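Local coordinates for thymidylate synthase ThyX (Streptomyces cacaoi subsp. asoensis, PDB 4P5B), which methylates the uracil ring of UMP and dUMP as a homotetrameric, FAD-dependent enzyme of the ThyX family, at the interface of chains A and B. Sequence-based numbering; all coordinates share one arbitrary frame. Chains: chain A/B, Thymidylate synthase ThyX.

Contact 1: the interface of chains A and B. Residues chain A 141, 144-145, 170; chain B 147-148, 151, 167-168.
Helix 132-157 of chain A meets two elements of chain B here: the short 3-10 helix 166-168 and the partner's own long helix, 133-157, while the loop at A:Pro170 closes one end. The patch is a helix-packing contact between subunits of a ThyX-family homotetramer, and the contacts given across it are mostly aliphatic. A:Ala144, with 57 Å² hidden, sits in the groove between the two chain B elements. Its methyl CB lies 3.7 Å from CB of B:Val168, and on the chain B helix side the CA of B:Ala148 approaches the same methyl at 4.1 Å. Held anti to the backbone N (chi1 163°), the CG1 methyl of B:Val147 points at CA of A:Ala144, 3.9 Å away. B:Val168 touches helix 132-157 at two successive turns. Its CG1, anti to the carbonyl carbon (chi1 -55°), extends beyond A:Ala144 to CA of A:Ala141 at 3.7 Å, where the small side chain lets a methyl come down on the helix backbone. A:Tyr145 runs obliquely across B:Leu167, and its phenolic OH is 3.7 Å from the leucine CB. Within chain A, the carbonyl O of A:Ala141 lies 3.1 Å above one face of the A:Tyr145 ring, near the rim. On the loop side, the ring carbon CB of A:Pro170 rests 3.5 Å from the carbonyl O of B:Leu167, a van der Waals contact.

Contact 2: the interface of chains A and B. Residues chain A 79, 107, 109, 145, 171-172, 206; chain B 163, 166-167.
B:Leu167 enters a pocket of chain A at a subunit interface of the ThyX homotetramer, with 74 Å² hidden, and its two methyls divide the lining between them. CD2 lies over one face of the A:Phe79 ring, displaced toward the rim, a CH-pi contact modelled too close for its exact distance to be trusted. CD1 of B:Leu167 instead meets the edge of the A:Tyr107 ring, 3.7 Å from its CD1, and also touches CD of A:Pro109 (3.8 Å). Beside this apolar plug, B:Arg166, predicted to bind dUMP at a site shared between dimer partners, approaches A:Gln206 from the opposite direction. B:Arg166 NH2 donates to the amide OE1 of A:Gln206 at 2.7 Å; the acceptor lies in the guanidinium plane, while the donor is tilted 18° from the carbonyl plane. A:Phe79 backs this group, its CB over the centre of one guanidinium face. The A:Gln206 amide also stacks on the B:Glu163 carboxylate, their planes 11° apart, and its NE2 bonds weakly to the backbone O of B:Glu163. In the second shell, the backbone O of B:Glu163 also accepts NE of B:Arg166 at 3.1 Å, tying the bent arginine chain (chi2 85°) to its own subunit. A:Tyr145 OH donates to the backbone O of A:Tyr107 at 2.8 Å, which should steady the pocket wall. The patch joins the 3-10 helix 166-168 and helix 162-165 of chain B to helices 78-85 and 132-157, strand 105-107 and the loops carrying A:Pro109, A:Ser172 and A:Gln206.

Contact 3: the interface of chains A and B. Residues chain A 164, 167; chain B 79, 107, 109, 145, 172, 206, 208.
The B:Phe79 ring carries A:Leu167 on one face, with methyl CD2 3.7 Å from the centroid and offset toward the rim in a CH-pi contact; CD1 of the B:Tyr107 ring lies at its edge, in plane. The second methyl, CD1 of A:Leu167, lies 3.7 Å from CD of B:Pro109. This division follows from the leucine CG being anti to the carbonyl carbon (chi1 -53°), with CD1 extended beyond it (chi2 -164°). CB of A:Leu167 lies 3.6 Å from OH of B:Tyr145, the phenol oxygen. A:Ile164 broadens the apolar patch: its CD1 rests 3.8 Å from CG of B:Pro109. The surrounding wall is organised by hydrogen bonds within chain B. B:Tyr145 OH donates to the backbone O of B:Tyr107 at 2.9 Å, nearly in line with the carbonyl bond. At the far end of the B:Tyr107 ring, its OH donates to the anti lone pair of B:Glu208 OE1 at 2.7 Å. The other carboxylate oxygen, OE2 of B:Glu208, accepts NE2 of B:Gln206 at 3.1 Å, from 42° out of its plane. A leucine replacing B:Glu208 would probably strand both the phenol of B:Tyr107 and the amide of B:Gln206 without the carboxylate that accepts from both, freeing the amide to turn. The site seats A:Leu167 in the neighbouring subunit and so contributes to holding two chains of the ThyX homotetramer together.

Contact 1: the interface of chains A and B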
loop_
_atom_site.group_PDB
_atom_site.type_symbol
_atom_site.label_atom_id
_atom_site.label_comp_id
_atom_site.label_asym_id
_atom_site.label_seq_id
_atom_site.Cartn_x
_atom_site.Cartn_y
_atom_site.Cartn_z
ATOM N N ALA A 141 -20.824 33.196 -0.362
ATOM C CA ALA A 141 -19.481 32.658 -0.677
ATOM C C ALA A 141 -18.631 33.762 -1.246
ATOM O O ALA A 141 -17.488 33.988 -0.826
ATOM C CB ALA A 141 -19.604 31.525 -1.721
ATOM N N ALA A 144 -17.240 35.896 1.385
ATOM C CA ALA A 144 -16.161 35.193 2.060
ATOM C C ALA A 144 -14.861 35.128 1.197
ATOM O O ALA A 144 -13.781 35.414 1.675
ATOM C CB ALA A 144 -16.627 33.792 2.589
ATOM N N TYR A 145 -14.995 34.815 -0.081
ATOM C CA TYR A 145 -13.842 34.593 -0.957
ATOM C C TYR A 145 -13.131 35.867 -1.269
ATOM O O TYR A 145 -11.878 35.907 -1.266
ATOM C CB TYR A 145 -14.285 34.015 -2.305
ATOM C CG TYR A 145 -14.987 32.709 -2.272
ATOM C CD1 TYR A 145 -14.946 31.915 -1.133
ATOM C CD2 TYR A 145 -15.668 32.233 -3.414
ATOM C CE1 TYR A 145 -15.628 30.710 -1.084
ATOM C CE2 TYR A 145 -16.359 31.022 -3.392
ATOM C CZ TYR A 145 -16.319 30.253 -2.217
ATOM O OH TYR A 145 -16.997 29.027 -2.173
ATOM N N PRO A 170 -10.157 29.825 1.388
ATOM C CA PRO A 170 -11.165 28.825 1.732
ATOM C C PRO A 170 -10.865 27.457 1.099
ATOM O O PRO A 170 -10.076 27.379 0.181
ATOM C CB PRO A 170 -12.427 29.402 1.077
ATOM C CG PRO A 170 -11.903 30.167 -0.112
ATOM C CD PRO A 170 -10.631 30.777 0.360
ATOM N N VAL B 147 -15.432 36.841 8.729
ATOM C CA VAL B 147 -16.366 36.902 7.673
ATOM C C VAL B 147 -16.743 35.460 7.241
ATOM O O VAL B 147 -17.933 35.105 7.151
ATOM C CB VAL B 147 -15.732 37.662 6.461
ATOM C CG1 VAL B 147 -16.514 37.403 5.211
ATOM C CG2 VAL B 147 -15.620 39.114 6.759
ATOM N N ALA B 148 -15.721 34.627 6.997
ATOM C CA ALA B 148 -15.964 33.244 6.561
ATOM C C ALA B 148 -16.944 32.545 7.544
ATOM O O ALA B 148 -18.004 31.997 7.138
ATOM C CB ALA B 148 -14.625 32.455 6.408
ATOM N N GLU B 151 -20.452 33.939 7.340
ATOM C CA GLU B 151 -21.175 33.434 6.153
ATOM C C GLU B 151 -21.473 31.956 6.346
ATOM O O GLU B 151 -22.529 31.441 5.972
ATOM C CB GLU B 151 -20.385 33.676 4.857
ATOM C CG GLU B 151 -19.979 35.120 4.736
ATOM C CD GLU B 151 -21.240 36.047 4.605
ATOM O OE1 GLU B 151 -22.350 35.518 4.285
ATOM O OE2 GLU B 151 -21.123 37.271 4.844
ATOM N N LEU B 167 -17.955 25.482 2.326
ATOM C CA LEU B 167 -17.061 25.892 1.257
ATOM C C LEU B 167 -16.405 27.205 1.594
ATOM O O LEU B 167 -15.297 27.473 1.116
ATOM C CB LEU B 167 -17.747 26.033 -0.089
ATOM C CG LEU B 167 -18.517 24.854 -0.667
ATOM C CD1 LEU B 167 -18.992 25.116 -2.112
ATOM C CD2 LEU B 167 -17.790 23.621 -0.507
ATOM N N VAL B 168 -17.078 28.052 2.393
ATOM C CA VAL B 168 -16.464 29.314 2.787
ATOM C C VAL B 168 -15.357 29.224 3.857
ATOM O O VAL B 168 -14.695 30.199 4.105
ATOM C CB VAL B 168 -17.554 30.321 3.269
ATOM C CG1 VAL B 168 -18.578 30.497 2.221
ATOM C CG2 VAL B 168 -18.242 29.838 4.608
#

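Contact 2: the interface of chains A and B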
loop_
_atom_site.group_PDB
_atom_site.type_symbol
_atom_site.label_atom_id
_atom_site.label_comp_id
_atom_site.label_asym_id
_atom_site.label_seq_id
_atom_site.Cartn_x
_atom_site.Cartn_y
_atom_site.Cartn_z
ATOM N N PHE A 79 -11.572 21.055 -1.132
ATOM C CA PHE A 79 -12.415 20.121 -0.351
ATOM C C PHE A 79 -12.732 18.813 -1.145
ATOM O O PHE A 79 -12.816 17.766 -0.569
ATOM C CB PHE A 79 -13.681 20.792 0.227
ATOM C CG PHE A 79 -14.766 21.031 -0.822
ATOM C CD1 PHE A 79 -14.876 22.257 -1.480
ATOM C CD2 PHE A 79 -15.638 20.023 -1.157
ATOM C CE1 PHE A 79 -15.833 22.469 -2.487
ATOM C CE2 PHE A 79 -16.615 20.247 -2.149
ATOM C CZ PHE A 79 -16.687 21.500 -2.823
ATOM N N TYR A 107 -14.664 27.670 -6.075
ATOM C CA TYR A 107 -15.793 26.918 -6.441
ATOM C C TYR A 107 -17.054 27.449 -5.786
ATOM O O TYR A 107 -17.068 27.689 -4.600
ATOM C CB TYR A 107 -15.587 25.457 -6.042
ATOM C CG TYR A 107 -16.758 24.575 -6.385
ATOM C CD1 TYR A 107 -17.695 24.294 -5.438
ATOM C CD2 TYR A 107 -16.966 24.107 -7.679
ATOM C CE1 TYR A 107 -18.800 23.526 -5.715
ATOM C CE2 TYR A 107 -18.112 23.327 -7.979
ATOM C CZ TYR A 107 -18.990 23.032 -7.005
ATOM O OH TYR A 107 -20.117 22.255 -7.244
ATOM N N PRO A 109 -21.281 25.976 -6.168
ATOM C CA PRO A 109 -22.142 25.001 -6.841
ATOM C C PRO A 109 -22.979 25.690 -7.925
ATOM O O PRO A 109 -23.274 26.900 -7.827
ATOM C CB PRO A 109 -23.079 24.523 -5.754
ATOM C CG PRO A 109 -22.673 25.201 -4.498
ATOM C CD PRO A 109 -21.585 26.166 -4.737
ATOM N N TYR A 145 -14.995 34.815 -0.081
ATOM C CA TYR A 145 -13.842 34.593 -0.957
ATOM C C TYR A 145 -13.131 35.867 -1.269
ATOM O O TYR A 145 -11.878 35.907 -1.266
ATOM C CB TYR A 145 -14.285 34.015 -2.305
ATOM C CG TYR A 145 -14.987 32.709 -2.272
ATOM C CD1 TYR A 145 -14.946 31.915 -1.133
ATOM C CD2 TYR A 145 -15.668 32.233 -3.414
ATOM C CE1 TYR A 145 -15.628 30.710 -1.084
ATOM C CE2 TYR A 145 -16.359 31.022 -3.392
ATOM C CZ TYR A 145 -16.319 30.253 -2.217
ATOM O OH TYR A 145 -16.997 29.027 -2.173
ATOM N N VAL A 171 -11.535 26.407 1.540
ATOM C CA VAL A 171 -11.352 25.072 0.945
ATOM C C VAL A 171 -11.990 24.933 -0.456
ATOM O O VAL A 171 -11.858 23.877 -1.127
ATOM C CB VAL A 171 -11.885 23.985 1.911
ATOM C CG1 VAL A 171 -11.062 23.966 3.211
ATOM C CG2 VAL A 171 -13.353 24.233 2.252
ATOM N N SER A 172 -12.639 26.003 -0.917
ATOM C CA SER A 172 -13.215 26.006 -2.232
ATOM C C SER A 172 -12.241 26.553 -3.261
ATOM O O SER A 172 -12.587 26.650 -4.455
ATOM C CB SER A 172 -14.498 26.865 -2.242
ATOM O OG SER A 172 -14.036 28.213 -2.047
ATOM N N GLN A 206 -20.119 13.168 -1.580
ATOM C CA GLN A 206 -20.472 14.575 -1.930
ATOM C C GLN A 206 -20.596 14.686 -3.463
ATOM O O GLN A 206 -19.887 14.000 -4.196
ATOM C CB GLN A 206 -19.378 15.562 -1.486
ATOM C CG GLN A 206 -19.807 16.990 -1.669
ATOM C CD GLN A 206 -19.306 17.903 -0.586
ATOM O OE1 GLN A 206 -18.793 17.450 0.450
ATOM N NE2 GLN A 206 -19.412 19.205 -0.819
ATOM N N GLU B 163 -22.245 20.402 4.083
ATOM C CA GLU B 163 -21.181 20.103 3.153
ATOM C C GLU B 163 -21.053 21.212 2.114
ATOM O O GLU B 163 -20.061 21.256 1.411
ATOM C CB GLU B 163 -21.464 18.778 2.435
ATOM C CG GLU B 163 -22.508 18.880 1.348
ATOM C CD GLU B 163 -22.769 17.580 0.628
ATOM O OE1 GLU B 163 -23.461 17.576 -0.413
ATOM O OE2 GLU B 163 -22.289 16.539 1.075
ATOM N N ARG B 166 -19.701 24.798 4.339
ATOM C CA ARG B 166 -18.290 24.821 4.686
ATOM C C ARG B 166 -17.399 25.282 3.548
ATOM O O ARG B 166 -16.188 25.430 3.761
ATOM C CB ARG B 166 -17.869 23.455 5.191
ATOM C CG ARG B 166 -18.042 22.281 4.171
ATOM C CD ARG B 166 -16.864 22.060 3.153
ATOM N NE ARG B 166 -17.171 20.798 2.469
ATOM C CZ ARG B 166 -16.632 19.628 2.804
ATOM N NH1 ARG B 166 -15.666 19.571 3.733
ATOM N NH2 ARG B 166 -17.044 18.521 2.211
ATOM N N LEU B 167 -17.955 25.482 2.326
ATOM C CA LEU B 167 -17.061 25.892 1.257
ATOM C C LEU B 167 -16.405 27.205 1.594
ATOM O O LEU B 167 -15.297 27.473 1.116
ATOM C CB LEU B 167 -17.747 26.033 -0.089
ATOM C CG LEU B 167 -18.517 24.854 -0.667
ATOM C CD1 LEU B 167 -18.992 25.116 -2.112
ATOM C CD2 LEU B 167 -17.790 23.621 -0.507
#

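Contact 3: the interface of chains A and B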
loop_
_atom_site.group_PDB
_atom_site.type_symbol
_atom_site.label_atom_id
_atom_site.label_comp_id
_atom_site.label_asym_id
_atom_site.label_seq_id
_atom_site.Cartn_x
_atom_site.Cartn_y
_atom_site.Cartn_z
ATOM N N ILE A 164 2.271 30.780 4.469
ATOM C CA ILE A 164 1.574 31.367 5.595
ATOM C C ILE A 164 0.409 32.197 5.029
ATOM O O ILE A 164 -0.702 32.151 5.564
ATOM C CB ILE A 164 2.490 32.346 6.380
ATOM C CG1 ILE A 164 3.522 31.607 7.222
ATOM C CG2 ILE A 164 1.661 33.367 7.340
ATOM C CD1 ILE A 164 2.848 30.659 8.229
ATOM N N LEU A 167 -3.170 30.692 4.572
ATOM C CA LEU A 167 -4.009 30.200 5.637
ATOM C C LEU A 167 -5.407 30.776 5.570
ATOM O O LEU A 167 -6.330 30.208 6.152
ATOM C CB LEU A 167 -3.480 30.569 7.013
ATOM C CG LEU A 167 -2.047 30.268 7.461
ATOM C CD1 LEU A 167 -1.960 30.391 8.910
ATOM C CD2 LEU A 167 -1.618 28.922 7.002
ATOM N N PHE B 79 -4.779 22.642 6.399
ATOM C CA PHE B 79 -3.570 22.659 5.546
ATOM C C PHE B 79 -2.425 21.704 6.027
ATOM O O PHE B 79 -1.628 21.232 5.239
ATOM C CB PHE B 79 -3.048 24.098 5.285
ATOM C CG PHE B 79 -2.319 24.704 6.469
ATOM C CD1 PHE B 79 -2.980 25.525 7.369
ATOM C CD2 PHE B 79 -0.956 24.477 6.652
ATOM C CE1 PHE B 79 -2.308 26.044 8.451
ATOM C CE2 PHE B 79 -0.264 25.022 7.755
ATOM C CZ PHE B 79 -0.939 25.791 8.652
ATOM N N TYR B 107 -6.459 28.545 13.112
ATOM C CA TYR B 107 -5.068 28.529 13.427
ATOM C C TYR B 107 -4.394 29.813 13.006
ATOM O O TYR B 107 -4.639 30.313 11.909
ATOM C CB TYR B 107 -4.394 27.311 12.778
ATOM C CG TYR B 107 -2.896 27.379 12.904
ATOM C CD1 TYR B 107 -2.139 27.989 11.921
ATOM C CD2 TYR B 107 -2.241 26.933 14.061
ATOM C CE1 TYR B 107 -0.747 28.125 12.046
ATOM C CE2 TYR B 107 -0.821 27.037 14.187
ATOM C CZ TYR B 107 -0.102 27.626 13.173
ATOM O OH TYR B 107 1.271 27.722 13.277
ATOM N N PRO B 109 -0.237 31.460 13.160
ATOM C CA PRO B 109 1.122 31.147 13.640
ATOM C C PRO B 109 1.408 31.963 14.904
ATOM O O PRO B 109 0.829 33.052 15.075
ATOM C CB PRO B 109 2.037 31.655 12.531
ATOM C CG PRO B 109 1.146 32.049 11.366
ATOM C CD PRO B 109 -0.299 31.993 11.792
ATOM N N TYR B 145 -11.174 35.296 8.837
ATOM C CA TYR B 145 -11.824 34.213 9.559
ATOM C C TYR B 145 -13.262 34.583 9.984
ATOM O O TYR B 145 -14.204 33.787 9.791
ATOM C CB TYR B 145 -10.990 33.766 10.744
ATOM C CG TYR B 145 -9.590 33.216 10.416
ATOM C CD1 TYR B 145 -9.166 32.994 9.090
ATOM C CD2 TYR B 145 -8.684 32.955 11.429
ATOM C CE1 TYR B 145 -7.855 32.553 8.808
ATOM C CE2 TYR B 145 -7.393 32.501 11.163
ATOM C CZ TYR B 145 -6.984 32.286 9.863
ATOM O OH TYR B 145 -5.687 31.820 9.622
ATOM N N SER B 172 -7.215 27.053 7.384
ATOM C CA SER B 172 -6.594 27.205 8.683
ATOM C C SER B 172 -7.598 26.725 9.768
ATOM O O SER B 172 -7.281 26.673 10.955
ATOM C CB SER B 172 -6.247 28.687 8.909
ATOM O OG SER B 172 -7.523 29.373 9.091
ATOM N N GLN B 206 6.777 22.370 5.915
ATOM C CA GLN B 206 6.234 23.507 6.625
ATOM C C GLN B 206 6.338 23.257 8.167
ATOM O O GLN B 206 6.310 22.096 8.633
ATOM C CB GLN B 206 4.805 23.739 6.135
ATOM C CG GLN B 206 4.078 24.845 6.813
ATOM C CD GLN B 206 3.059 25.502 5.933
ATOM O OE1 GLN B 206 2.830 25.113 4.742
ATOM N NE2 GLN B 206 2.476 26.566 6.464
ATOM N N GLU B 208 4.417 23.780 10.710
ATOM C CA GLU B 208 3.254 23.210 11.357
ATOM C C GLU B 208 3.191 21.689 11.268
ATOM O O GLU B 208 2.894 21.055 12.296
ATOM C CB GLU B 208 1.976 23.878 10.829
ATOM C CG GLU B 208 1.797 25.280 11.341
ATOM C CD GLU B 208 2.606 26.342 10.518
ATOM O OE1 GLU B 208 2.719 27.495 10.988
ATOM O OE2 GLU B 208 3.116 26.049 9.408
#

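Contact 1 and contact 2 adjoin, their C-alpha centres about 9 Å apart, and share A:Tyr145 and B:Leu167; together they form a continuous strip running from the long helices to the leucine pocket. The centre of contact 3 lies about 16 Å from that of contact 1 and about 18 Å from that of contact 2. Contacts 2 and 3 contain symmetry-equivalent pockets, for B:Leu167 and A:Leu167, but are not identical patches. Their centres lie about 14 Å from A:Arg193 and B:Arg193 respectively, predicted active-site residues. Because dUMP is predicted to bind between dimer partners, with B:Arg166 contributing, this interface may also help shape the nucleotide sites.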